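Local coordinates for protein shikimate dehydrogenase (Listeria monocytogenes, PDB 3TNL) that probably catalyses the reversible NADPH-linked reduction of 3-dehydroshikimate to shikimate on the way to chorismate, and here holds NAD, at residues Phe230-Gly235 and Val259-Tyr264; Cys160-Ala165 and Ile183-Asp188; Asp251-Glu256 and Glu273-Gln278. All coordinates share one frame; numbering follows the deposited sequence.

Interaction 1. Residues Phe230-Gly235 and Val259-Tyr264. With NAD (nicotinamide-adenine-dinucleotide), chain H.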
loop_
_atom_site.group_PDB
_atom_site.type_symbol
_atom_site.label_atom_id
_atom_site.label_comp_id
_atom_site.label_asym_id
_atom_site.label_seq_id
_atom_site.Cartn_x
_atom_site.Cartn_y
_atom_site.Cartn_z
ATOM N N PHE B 230 -1.543 30.568 26.615
ATOM C CA PHE B 230 -0.110 30.585 26.383
ATOM C C PHE B 230 0.227 29.170 25.932
ATOM O O PHE B 230 -0.031 28.217 26.640
ATOM C CB PHE B 230 0.664 30.954 27.657
ATOM C CG PHE B 230 2.159 30.865 27.520
ATOM C CD1 PHE B 230 2.805 31.596 26.557
ATOM C CD2 PHE B 230 2.922 30.082 28.375
ATOM C CE1 PHE B 230 4.168 31.548 26.431
ATOM C CE2 PHE B 230 4.312 30.035 28.228
ATOM C CZ PHE B 230 4.922 30.759 27.231
ATOM N N THR B 231 0.822 29.054 24.768
ATOM C CA THR B 231 1.114 27.767 24.155
ATOM C C THR B 231 2.563 27.561 23.804
ATOM O O THR B 231 3.204 28.441 23.258
ATOM C CB THR B 231 0.325 27.691 22.790
ATOM O OG1 THR B 231 -1.079 27.820 23.059
ATOM C CG2 THR B 231 0.600 26.381 22.022
ATOM N N ASN B 232 3.097 26.401 24.148
ATOM C CA ASN B 232 4.399 26.004 23.698
ATOM C C ASN B 232 4.241 25.166 22.427
ATOM O O ASN B 232 3.593 24.124 22.430
ATOM C CB ASN B 232 5.151 25.120 24.693
ATOM C CG ASN B 232 6.459 24.625 24.101
ATOM O OD1 ASN B 232 7.330 25.441 23.736
ATOM N ND2 ASN B 232 6.586 23.309 23.890
ATOM N N ALA B 233 4.867 25.615 21.356
ATOM C CA ALA B 233 4.904 24.885 20.085
ATOM C C ALA B 233 6.352 24.738 19.626
ATOM O O ALA B 233 6.686 24.940 18.457
ATOM C CB ALA B 233 3.993 25.513 19.017
ATOM N N THR B 234 7.240 24.458 20.575
ATOM C CA THR B 234 8.643 24.158 20.300
ATOM C C THR B 234 8.931 22.764 20.815
ATOM O O THR B 234 8.092 22.164 21.509
ATOM C CB THR B 234 9.635 25.094 21.029
ATOM O OG1 THR B 234 9.618 24.802 22.435
ATOM C CG2 THR B 234 9.330 26.596 20.782
ATOM N N GLY B 235 10.111 22.253 20.501
ATOM C CA GLY B 235 10.548 20.975 21.041
ATOM C C GLY B 235 10.960 21.012 22.520
ATOM O O GLY B 235 11.239 19.970 23.125
ATOM N N VAL B 259 -2.795 27.085 29.821
ATOM C CA VAL B 259 -1.434 26.827 29.319
ATOM C C VAL B 259 -1.493 25.511 28.531
ATOM O O VAL B 259 -1.958 24.475 29.030
ATOM C CB VAL B 259 -0.376 26.792 30.432
ATOM C CG1 VAL B 259 1.003 26.507 29.824
ATOM C CG2 VAL B 259 -0.380 28.133 31.176
ATOM N N SER B 260 -1.036 25.586 27.295
ATOM C CA SER B 260 -1.114 24.489 26.340
ATOM C C SER B 260 0.252 24.079 25.825
ATOM O O SER B 260 1.105 24.939 25.647
ATOM C CB SER B 260 -2.001 24.993 25.182
ATOM O OG SER B 260 -1.786 24.292 23.976
ATOM N N ASP B 261 0.496 22.773 25.640
ATOM C CA ASP B 261 1.754 22.318 25.053
ATOM C C ASP B 261 1.419 21.367 23.928
ATOM O O ASP B 261 0.478 20.580 24.051
ATOM C CB ASP B 261 2.627 21.628 26.129
ATOM C CG ASP B 261 4.129 21.759 25.840
ATOM O OD1 ASP B 261 4.888 22.076 26.804
ATOM O OD2 ASP B 261 4.526 21.627 24.669
ATOM N N VAL B 262 2.126 21.488 22.817
ATOM C CA VAL B 262 1.984 20.549 21.706
ATOM C C VAL B 262 2.619 19.202 22.080
ATOM O O VAL B 262 2.278 18.174 21.523
ATOM C CB VAL B 262 2.590 21.078 20.397
ATOM C CG1 VAL B 262 1.826 22.321 19.903
ATOM C CG2 VAL B 262 4.105 21.308 20.540
ATOM N N VAL B 263 3.544 19.208 23.033
ATOM C CA VAL B 263 4.186 17.980 23.480
ATOM C C VAL B 263 3.190 17.104 24.297
ATOM O O VAL B 263 2.402 17.621 25.089
ATOM C CB VAL B 263 5.439 18.312 24.373
ATOM C CG1 VAL B 263 6.041 17.025 25.001
ATOM C CG2 VAL B 263 6.482 19.139 23.581
ATOM N N TYR B 264 3.204 15.789 24.074
ATOM C CA TYR B 264 2.394 14.857 24.864
ATOM C C TYR B 264 3.205 13.644 25.345
ATOM O O TYR B 264 2.664 12.780 26.026
ATOM C CB TYR B 264 1.104 14.427 24.134
ATOM C CG TYR B 264 1.294 13.807 22.799
ATOM C CD1 TYR B 264 1.330 12.423 22.649
ATOM C CD2 TYR B 264 1.470 14.583 21.673
ATOM C CE1 TYR B 264 1.505 11.858 21.403
ATOM C CE2 TYR B 264 1.658 14.026 20.439
ATOM C CZ TYR B 264 1.671 12.660 20.307
ATOM O OH TYR B 264 1.870 12.125 19.048
HETATM P PA NAD H . 10.314 22.311 13.938
HETATM O O1A NAD H . 11.683 21.641 13.863
HETATM O O2A NAD H . 9.581 22.598 12.642
HETATM O O5B NAD H . 10.442 23.646 14.848
HETATM C C5B NAD H . 11.180 23.713 16.069
HETATM C C4B NAD H . 10.776 24.973 16.843
HETATM O O4B NAD H . 11.337 24.911 18.164
HETATM C C3B NAD H . 11.382 26.234 16.260
HETATM O O3B NAD H . 10.483 27.335 16.547
HETATM C C2B NAD H . 12.666 26.441 17.028
HETATM O O2B NAD H . 13.067 27.802 17.105
HETATM C C1B NAD H . 12.266 25.946 18.403
HETATM N N9A NAD H . 13.338 25.456 19.277
HETATM C C8A NAD H . 13.963 24.261 19.151
HETATM N N7A NAD H . 14.840 24.109 20.165
HETATM C C5A NAD H . 14.786 25.196 20.975
HETATM C C6A NAD H . 15.401 25.633 22.131
HETATM N N6A NAD H . 16.311 24.869 22.744
HETATM N N1A NAD H . 15.043 26.812 22.685
HETATM C C2A NAD H . 14.118 27.604 22.089
HETATM N N3A NAD H . 13.474 27.252 20.954
HETATM C C4A NAD H . 13.772 26.068 20.372
HETATM O O3 NAD H . 9.438 21.377 14.896
HETATM P PN NAD H . 7.857 21.098 14.819
HETATM O O1N NAD H . 7.526 20.028 13.809
HETATM O O2N NAD H . 7.105 22.430 14.797
HETATM O O5D NAD H . 7.554 20.370 16.225
HETATM C C5D NAD H . 7.742 21.102 17.430
HETATM C C4D NAD H . 7.103 20.247 18.506
HETATM O O4D NAD H . 5.727 20.003 18.165
HETATM C C3D NAD H . 7.766 18.882 18.600
HETATM O O3D NAD H . 8.025 18.599 19.978
HETATM C C2D NAD H . 6.742 17.918 18.025
HETATM O O2D NAD H . 6.862 16.580 18.559
HETATM C C1D NAD H . 5.435 18.612 18.386
HETATM N N1N NAD H . 4.271 18.284 17.559
HETATM C C2N NAD H . 3.164 17.785 18.140
HETATM C C3N NAD H . 2.037 17.484 17.383
HETATM C C7N NAD H . 0.794 16.931 18.001
HETATM O O7N NAD H . 0.030 16.350 17.232
HETATM N N7N NAD H . 0.549 17.114 19.316
HETATM C C4N NAD H . 2.066 17.703 15.997
HETATM C C5N NAD H . 3.220 18.225 15.420
HETATM C C6N NAD H . 4.324 18.507 16.224
#
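Val259 and Phe230 open a parallel strand pair in the Rossmann-type sheet of the nucleotide-binding domain, where strands 229-232 and 258-261 run side by side, 17° from parallel, and the loops following both reach the NAD. Val259 brings its CG1 obliquely toward the Phe230 ring, while its own CA-H leans on the Phe230 carbonyl. Ser260 then carries two rungs of the ladder: its N donates to Phe230 O at 2.9 Å, and its O receives Asn232 N. On the opposite face of the sheet from Phe230 and Val259, the hydroxyls of Ser260 and Thr231 are both hydrogen-bonded to Tyr141. Asp261 supplies the polar heart of the contact. Its carboxylate lies beside the Asn232 amide with the two planes 73° apart, and Asn232 ND2 donates to OD2 at 2.8 Å, almost straight and within the amide plane. From the other face of the carboxylate, Val263 N reaches the same OD2 at 3.1 Å and closes an Asx turn, so one oxygen is gripped by two donors while OD1 turns to Thr269. The Asn232 amide is also held from its own segment: OD1 accepts Thr234 OG1 at 2.7 Å on an in-plane lone pair, and ND2 also gives to Thr234 O. Together these bonds fix the exit of both strands. Val262 N continues the ladder to Asn232 O, and CG1 packs on Ala233 CB. With CG1 turned opposite the carbonyl carbon (chi1 -65°), CG2 falls between the backbone N and that carbon, where it meets the nicotinamide ribose, 3.2 Å from NAD O4D. Val262 O takes the carboxamide N7N of the cofactor at 3.0 Å. At Tyr264, a predicted shikimate-binding residue, that same NAD N7N lies at the ring edge, 3.5 Å from CE2.

Interaction 2. Residues Cys160-Ala165 and Ile183-Asp188. With NAD (nicotinamide-adenine-dinucleotide), chain H.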
loop_
_atom_site.group_PDB
_atom_site.type_symbol
_atom_site.label_atom_id
_atom_site.label_comp_id
_atom_site.label_asym_id
_atom_site.label_seq_id
_atom_site.Cartn_x
_atom_site.Cartn_y
_atom_site.Cartn_z
ATOM N N CYS B 160 4.929 30.172 21.676
ATOM C CA CYS B 160 6.354 30.000 21.477
ATOM C C CYS B 160 6.563 29.023 20.330
ATOM O O CYS B 160 6.054 27.916 20.340
ATOM C CB CYS B 160 7.043 29.388 22.700
ATOM S SG CYS B 160 6.892 30.384 24.177
ATOM N N GLY B 161 7.319 29.458 19.331
ATOM C CA GLY B 161 7.682 28.609 18.210
ATOM C C GLY B 161 7.384 29.210 16.855
ATOM O O GLY B 161 6.568 30.122 16.696
ATOM N N ALA B 162 8.033 28.621 15.860
ATOM C CA ALA B 162 7.953 29.078 14.455
ATOM C C ALA B 162 8.291 27.998 13.444
ATOM O O ALA B 162 8.594 28.312 12.265
ATOM C CB ALA B 162 8.816 30.301 14.237
ATOM N N GLY B 163 8.238 26.741 13.891
ATOM C CA GLY B 163 8.409 25.601 13.032
ATOM C C GLY B 163 7.090 25.170 12.421
ATOM O O GLY B 163 6.141 25.947 12.327
ATOM N N GLY B 164 7.006 23.902 12.043
ATOM C CA GLY B 164 5.806 23.420 11.364
ATOM C C GLY B 164 4.548 23.514 12.191
ATOM O O GLY B 164 3.521 24.019 11.724
ATOM N N ALA B 165 4.613 23.020 13.427
ATOM C CA ALA B 165 3.455 23.026 14.291
ATOM C C ALA B 165 3.010 24.449 14.629
ATOM O O ALA B 165 1.818 24.773 14.540
ATOM C CB ALA B 165 3.738 22.242 15.594
ATOM N N ILE B 183 3.764 35.964 18.904
ATOM C CA ILE B 183 4.718 34.867 18.709
ATOM C C ILE B 183 6.060 35.229 19.313
ATOM O O ILE B 183 6.557 36.348 19.130
ATOM C CB ILE B 183 4.949 34.601 17.197
ATOM C CG1 ILE B 183 3.605 34.395 16.465
ATOM C CG2 ILE B 183 5.955 33.437 16.970
ATOM C CD1 ILE B 183 3.705 34.386 14.934
ATOM N N PHE B 184 6.651 34.259 20.012
ATOM C CA PHE B 184 7.988 34.381 20.576
ATOM C C PHE B 184 8.845 33.250 20.032
ATOM O O PHE B 184 8.449 32.095 20.039
ATOM C CB PHE B 184 7.990 34.336 22.095
ATOM C CG PHE B 184 7.439 35.579 22.720
ATOM C CD1 PHE B 184 8.283 36.493 23.300
ATOM C CD2 PHE B 184 6.066 35.827 22.725
ATOM C CE1 PHE B 184 7.779 37.648 23.870
ATOM C CE2 PHE B 184 5.554 36.972 23.291
ATOM C CZ PHE B 184 6.418 37.903 23.845
ATOM N N ASN B 185 10.013 33.597 19.507
ATOM C CA ASN B 185 10.921 32.595 19.005
ATOM C C ASN B 185 12.350 33.071 19.223
ATOM O O ASN B 185 12.626 34.283 19.218
ATOM C CB ASN B 185 10.713 32.322 17.487
ATOM C CG ASN B 185 11.247 30.955 17.076
ATOM O OD1 ASN B 185 10.577 29.936 17.351
ATOM N ND2 ASN B 185 12.449 30.912 16.467
ATOM N N ARG B 186 13.267 32.129 19.410
ATOM C CA ARG B 186 14.683 32.500 19.524
ATOM C C ARG B 186 15.200 32.959 18.164
ATOM O O ARG B 186 14.563 32.737 17.123
ATOM C CB ARG B 186 15.542 31.344 20.049
ATOM C CG ARG B 186 15.633 30.090 19.180
ATOM C CD ARG B 186 16.610 29.114 19.752
ATOM N NE ARG B 186 16.775 27.919 18.936
ATOM C CZ ARG B 186 17.494 26.882 19.332
ATOM N NH1 ARG B 186 17.631 25.820 18.547
ATOM N NH2 ARG B 186 18.044 26.906 20.541
ATOM N N LYS B 187 16.352 33.627 18.180
ATOM C CA LYS B 187 16.984 34.115 16.981
ATOM C C LYS B 187 17.786 33.012 16.279
ATOM O O LYS B 187 19.025 33.042 16.210
ATOM C CB LYS B 187 17.862 35.308 17.326
ATOM C CG LYS B 187 17.123 36.505 17.818
ATOM C CD LYS B 187 16.073 36.909 16.820
ATOM C CE LYS B 187 15.777 38.382 16.854
ATOM N NZ LYS B 187 16.922 39.085 16.260
ATOM N N ASP B 188 17.055 32.058 15.733
ATOM C CA ASP B 188 17.637 30.927 14.995
ATOM C C ASP B 188 17.131 30.976 13.540
ATOM O O ASP B 188 16.571 31.976 13.124
ATOM C CB ASP B 188 17.358 29.589 15.693
ATOM C CG ASP B 188 15.883 29.202 15.718
ATOM O OD1 ASP B 188 15.030 29.903 15.126
ATOM O OD2 ASP B 188 15.575 28.171 16.366
HETATM P PA NAD H . 10.314 22.311 13.938
HETATM O O1A NAD H . 11.683 21.641 13.863
HETATM O O2A NAD H . 9.581 22.598 12.642
HETATM O O5B NAD H . 10.442 23.646 14.848
HETATM C C5B NAD H . 11.180 23.713 16.069
HETATM C C4B NAD H . 10.776 24.973 16.843
HETATM O O4B NAD H . 11.337 24.911 18.164
HETATM C C3B NAD H . 11.382 26.234 16.260
HETATM O O3B NAD H . 10.483 27.335 16.547
HETATM C C2B NAD H . 12.666 26.441 17.028
HETATM O O2B NAD H . 13.067 27.802 17.105
HETATM C C1B NAD H . 12.266 25.946 18.403
HETATM N N9A NAD H . 13.338 25.456 19.277
HETATM C C8A NAD H . 13.963 24.261 19.151
HETATM N N7A NAD H . 14.840 24.109 20.165
HETATM C C5A NAD H . 14.786 25.196 20.975
HETATM C C6A NAD H . 15.401 25.633 22.131
HETATM N N6A NAD H . 16.311 24.869 22.744
HETATM N N1A NAD H . 15.043 26.812 22.685
HETATM C C2A NAD H . 14.118 27.604 22.089
HETATM N N3A NAD H . 13.474 27.252 20.954
HETATM C C4A NAD H . 13.772 26.068 20.372
HETATM O O3 NAD H . 9.438 21.377 14.896
HETATM P PN NAD H . 7.857 21.098 14.819
HETATM O O1N NAD H . 7.526 20.028 13.809
HETATM O O2N NAD H . 7.105 22.430 14.797
HETATM O O5D NAD H . 7.554 20.370 16.225
HETATM C C5D NAD H . 7.742 21.102 17.430
HETATM C C4D NAD H . 7.103 20.247 18.506
HETATM O O4D NAD H . 5.727 20.003 18.165
HETATM C C3D NAD H . 7.766 18.882 18.600
HETATM O O3D NAD H . 8.025 18.599 19.978
HETATM C C2D NAD H . 6.742 17.918 18.025
HETATM O O2D NAD H . 6.862 16.580 18.559
HETATM C C1D NAD H . 5.435 18.612 18.386
HETATM N N1N NAD H . 4.271 18.284 17.559
HETATM C C2N NAD H . 3.164 17.785 18.140
HETATM C C3N NAD H . 2.037 17.484 17.383
HETATM C C7N NAD H . 0.794 16.931 18.001
HETATM O O7N NAD H . 0.030 16.350 17.232
HETATM N N7N NAD H . 0.549 17.114 19.316
HETATM C C4N NAD H . 2.066 17.703 15.997
HETATM C C5N NAD H . 3.220 18.225 15.420
HETATM C C6N NAD H . 4.324 18.507 16.224
#
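Parallel pairing joins the two segments through a single backbone hydrogen bond, Gly161 N to Phe184 O at 3.0 Å, beside the Cys160-Phe184 bridge, and then the chains part around the cofactor. The peptide of Gly161 is in turn covered by Ile183, whose CG2 touches Gly161 O at 3.4 Å. Beyond it, the glycine-rich turn 161-165 offers its amides to NAD: Ala162 N to the ribose hydroxyl O3B, Gly164 N to O2A of one phosphate and Ala165 N to O2N of the other. Gly163 is the N-cap of the helix that follows, so the diphosphate sits at a helix start whose dipole probably favours its charge. Asn185 bridges turn and sugar. A chi1 of -158° turns CG away from the backbone N and brings the amide beside Ala162, where OD1 accepts NAD O3B at 2.7 Å; ND2 gives to O2B and, at a shorter 2.9 Å, to Arg186 O, which probably limits rotation of the amide. Asp188 OD2 takes the neighbouring hydroxyl NAD O2B at 2.6 Å and also receives Arg186 NE at 2.8 Å, in the guanidinium plane but above that of the carboxylate. This salt bridge holds the guanidinium flat on the adenine: NAD C5A stands 3.6 Å above the plane of the Arg186 group, over its centre. An acidic side chain binding the adenine-ribose 2'-hydroxyl, just after the second strand, is characteristic of NAD-binding Rossmann folds; NADP would carry its extra phosphate here. The contact joins the two strands of the beta-alpha-beta unit 156-160, 164-175, 180-185 at their C-terminal ends, with Ile183 packing on helix 191-204, Phe184 on helix 217-226, and strand 229-232 flanking Cys160.

Interaction 3. Residues Asp251-Glu256 and Glu273-Gln278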
loop_
_atom_site.group_PDB
_atom_site.type_symbol
_atom_site.label_atom_id
_atom_site.label_comp_id
_atom_site.label_asym_id
_atom_site.label_seq_id
_atom_site.Cartn_x
_atom_site.Cartn_y
_atom_site.Cartn_z
ATOM N N ASP B 251 5.478 33.699 37.986
ATOM C CA ASP B 251 4.586 34.842 38.236
ATOM C C ASP B 251 4.099 35.525 36.955
ATOM O O ASP B 251 3.321 36.500 37.016
ATOM C CB ASP B 251 5.218 35.854 39.196
ATOM C CG ASP B 251 6.409 36.573 38.601
ATOM O OD1 ASP B 251 7.072 37.329 39.358
ATOM O OD2 ASP B 251 6.704 36.469 37.399
ATOM N N MET B 252 4.496 34.997 35.802
ATOM C CA MET B 252 3.948 35.455 34.511
ATOM C C MET B 252 2.596 34.761 34.261
ATOM O O MET B 252 1.813 35.191 33.405
ATOM C CB MET B 252 4.886 35.206 33.316
ATOM C CG MET B 252 6.099 36.009 33.395
ATOM S SD MET B 252 7.147 35.666 31.998
ATOM C CE MET B 252 8.464 36.886 32.291
ATOM N N LEU B 253 2.301 33.700 35.022
ATOM C CA LEU B 253 1.063 32.942 34.873
ATOM C C LEU B 253 0.048 33.417 35.922
ATOM O O LEU B 253 0.400 34.131 36.864
ATOM C CB LEU B 253 1.357 31.448 35.024
ATOM C CG LEU B 253 2.509 30.865 34.216
ATOM C CD1 LEU B 253 2.581 29.329 34.389
ATOM C CD2 LEU B 253 2.349 31.173 32.770
ATOM N N ARG B 254 -1.218 33.043 35.738
ATOM C CA ARG B 254 -2.305 33.366 36.659
ATOM C C ARG B 254 -3.326 32.260 36.552
ATOM O O ARG B 254 -3.385 31.571 35.536
ATOM C CB ARG B 254 -2.933 34.717 36.360
ATOM C CG ARG B 254 -3.636 34.783 34.978
ATOM C CD ARG B 254 -4.051 36.180 34.607
ATOM N NE ARG B 254 -4.859 36.163 33.391
ATOM C CZ ARG B 254 -4.370 36.044 32.157
ATOM N NH1 ARG B 254 -3.072 35.878 31.957
ATOM N NH2 ARG B 254 -5.228 36.029 31.147
ATOM N N PRO B 255 -4.189 32.108 37.571
ATOM C CA PRO B 255 -5.095 30.973 37.575
ATOM C C PRO B 255 -6.116 30.897 36.437
ATOM O O PRO B 255 -6.525 29.805 36.066
ATOM C CB PRO B 255 -5.780 31.089 38.933
ATOM C CG PRO B 255 -4.856 31.797 39.771
ATOM C CD PRO B 255 -4.175 32.788 38.873
ATOM N N GLU B 256 -6.493 32.032 35.855
ATOM C CA GLU B 256 -7.464 32.032 34.764
ATOM C C GLU B 256 -6.877 31.666 33.413
ATOM O O GLU B 256 -7.607 31.323 32.492
ATOM C CB GLU B 256 -8.160 33.413 34.652
ATOM C CG GLU B 256 -9.090 33.692 35.804
ATOM C CD GLU B 256 -9.898 34.978 35.662
ATOM O OE1 GLU B 256 -9.700 35.725 34.671
ATOM O OE2 GLU B 256 -10.751 35.227 36.550
ATOM N N GLU B 273 3.745 21.449 34.334
ATOM C CA GLU B 273 3.865 21.312 35.781
ATOM C C GLU B 273 3.806 22.702 36.442
ATOM O O GLU B 273 3.111 22.886 37.436
ATOM C CB GLU B 273 5.193 20.641 36.184
ATOM C CG GLU B 273 5.414 19.223 35.810
ATOM C CD GLU B 273 6.734 18.671 36.355
ATOM O OE1 GLU B 273 7.444 19.425 37.079
ATOM O OE2 GLU B 273 7.014 17.454 36.127
ATOM N N ILE B 274 4.573 23.657 35.951
ATOM C CA ILE B 274 4.602 24.991 36.513
ATOM C C ILE B 274 3.222 25.608 36.410
ATOM O O ILE B 274 2.733 26.233 37.356
ATOM C CB ILE B 274 5.659 25.885 35.828
ATOM C CG1 ILE B 274 7.055 25.324 36.079
ATOM C CG2 ILE B 274 5.551 27.294 36.393
ATOM C CD1 ILE B 274 8.143 25.926 35.140
ATOM N N ALA B 275 2.558 25.419 35.265
ATOM C CA ALA B 275 1.206 25.935 35.097
ATOM C C ALA B 275 0.264 25.364 36.130
ATOM O O ALA B 275 -0.519 26.091 36.738
ATOM C CB ALA B 275 0.704 25.642 33.696
ATOM N N GLU B 276 0.333 24.061 36.346
ATOM C CA GLU B 276 -0.511 23.449 37.375
ATOM C C GLU B 276 -0.208 24.073 38.757
ATOM O O GLU B 276 -1.119 24.341 39.570
ATOM C CB GLU B 276 -0.342 21.937 37.401
ATOM C CG GLU B 276 -0.824 21.219 36.181
ATOM C CD GLU B 276 -0.834 19.696 36.371
ATOM O OE1 GLU B 276 -0.486 19.209 37.463
ATOM O OE2 GLU B 276 -1.182 18.983 35.420
ATOM N N GLU B 277 1.079 24.263 39.047
ATOM C CA GLU B 277 1.509 24.858 40.334
ATOM C C GLU B 277 0.946 26.266 40.525
ATOM O O GLU B 277 0.816 26.748 41.639
ATOM C CB GLU B 277 3.043 24.878 40.464
ATOM C CG GLU B 277 3.703 23.505 40.527
ATOM C CD GLU B 277 5.234 23.558 40.330
ATOM O OE1 GLU B 277 5.869 22.498 40.151
ATOM O OE2 GLU B 277 5.806 24.671 40.317
ATOM N N GLN B 278 0.734 26.975 39.419
ATOM C CA GLN B 278 0.161 28.320 39.491
ATOM C C GLN B 278 -1.357 28.360 39.407
ATOM O O GLN B 278 -1.947 29.458 39.464
ATOM C CB GLN B 278 0.783 29.208 38.425
ATOM C CG GLN B 278 2.305 29.321 38.619
ATOM C CD GLN B 278 2.695 29.835 40.013
ATOM O OE1 GLN B 278 2.222 30.873 40.448
ATOM N NE2 GLN B 278 3.543 29.099 40.690
#
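Pro255 offers one face of its puckered pyrrolidine ring to the carbonyl oxygen of Gln278, which rests over it: Gln278 O is 3.7 Å from Pro255 CG and 4.2 Å from CB, with the remaining ring atoms at intermediate distances. The contact is van der Waals, oxygen against ring carbons. Of the flat groups proper, the Arg254 guanidinium leads off to the backbone oxygens of Ile224 and Ser227, binding its two terminal nitrogens at the end of helix 217-226. The Gln278 amide likewise stands clear of Leu253, because the chain bends at CB-CG (chi2 -56°); only the aliphatic beginning of that side chain is used, Gln278 CB lying 4.1 Å from Leu253 CB. Leu253 does most of the packing. Its CG stands beside the backbone N, and from there CD1 runs on fully extended (chi2 -175°), placing that methyl against the helix. It touches Ala275 CA at 3.7 Å, and then Ala275 CB at 4.2 Å and Ile274 CG2 at 4.1 Å. A single leucine branch thus spans two successive helix residues, while Leu247 and Cys280 also press on Leu253. Across the two segments nothing polar is exchanged, and several carboxylates pair beyond them: Asp251 with Arg221, Glu276 with Lys268. The last turn of the helix is secured from within by Gln278 N to Ile274 O, at 3.0 Å. What results is peripheral packing in a Rossmann-type domain, away from the annotated sites: the long connection between strands 229-232 and 258-261 is laid against the C-terminal turn of helix 270-277, the helix of the beta-alpha-beta crossover from strand 258-261 to strand 281-283.

Overall arrangement
Interactions 1 and 2 share one parallel sheet and one ligand, their centres about 11 Å apart. They are stitched together by Cys160 of interaction 2, whose O lies 2.8 Å from Ala233 N and whose N lies 2.9 Å from Thr231 O, both probable hydrogen bonds. They divide the cofactor: interaction 2 holds most of the adenosine and diphosphate, interaction 1 chiefly the nicotinamide end beside Tyr264, predicted to bind shikimate, with Thr234 also touching the adenine ribose. Interaction 3 has no part in the pocket. It adjoins interaction 1, with centres about 14 Å apart, through Val259 CB and Ala275 CB at 3.6 Å, but stays separate from interaction 2, whose nearest atoms are about 8 Å away.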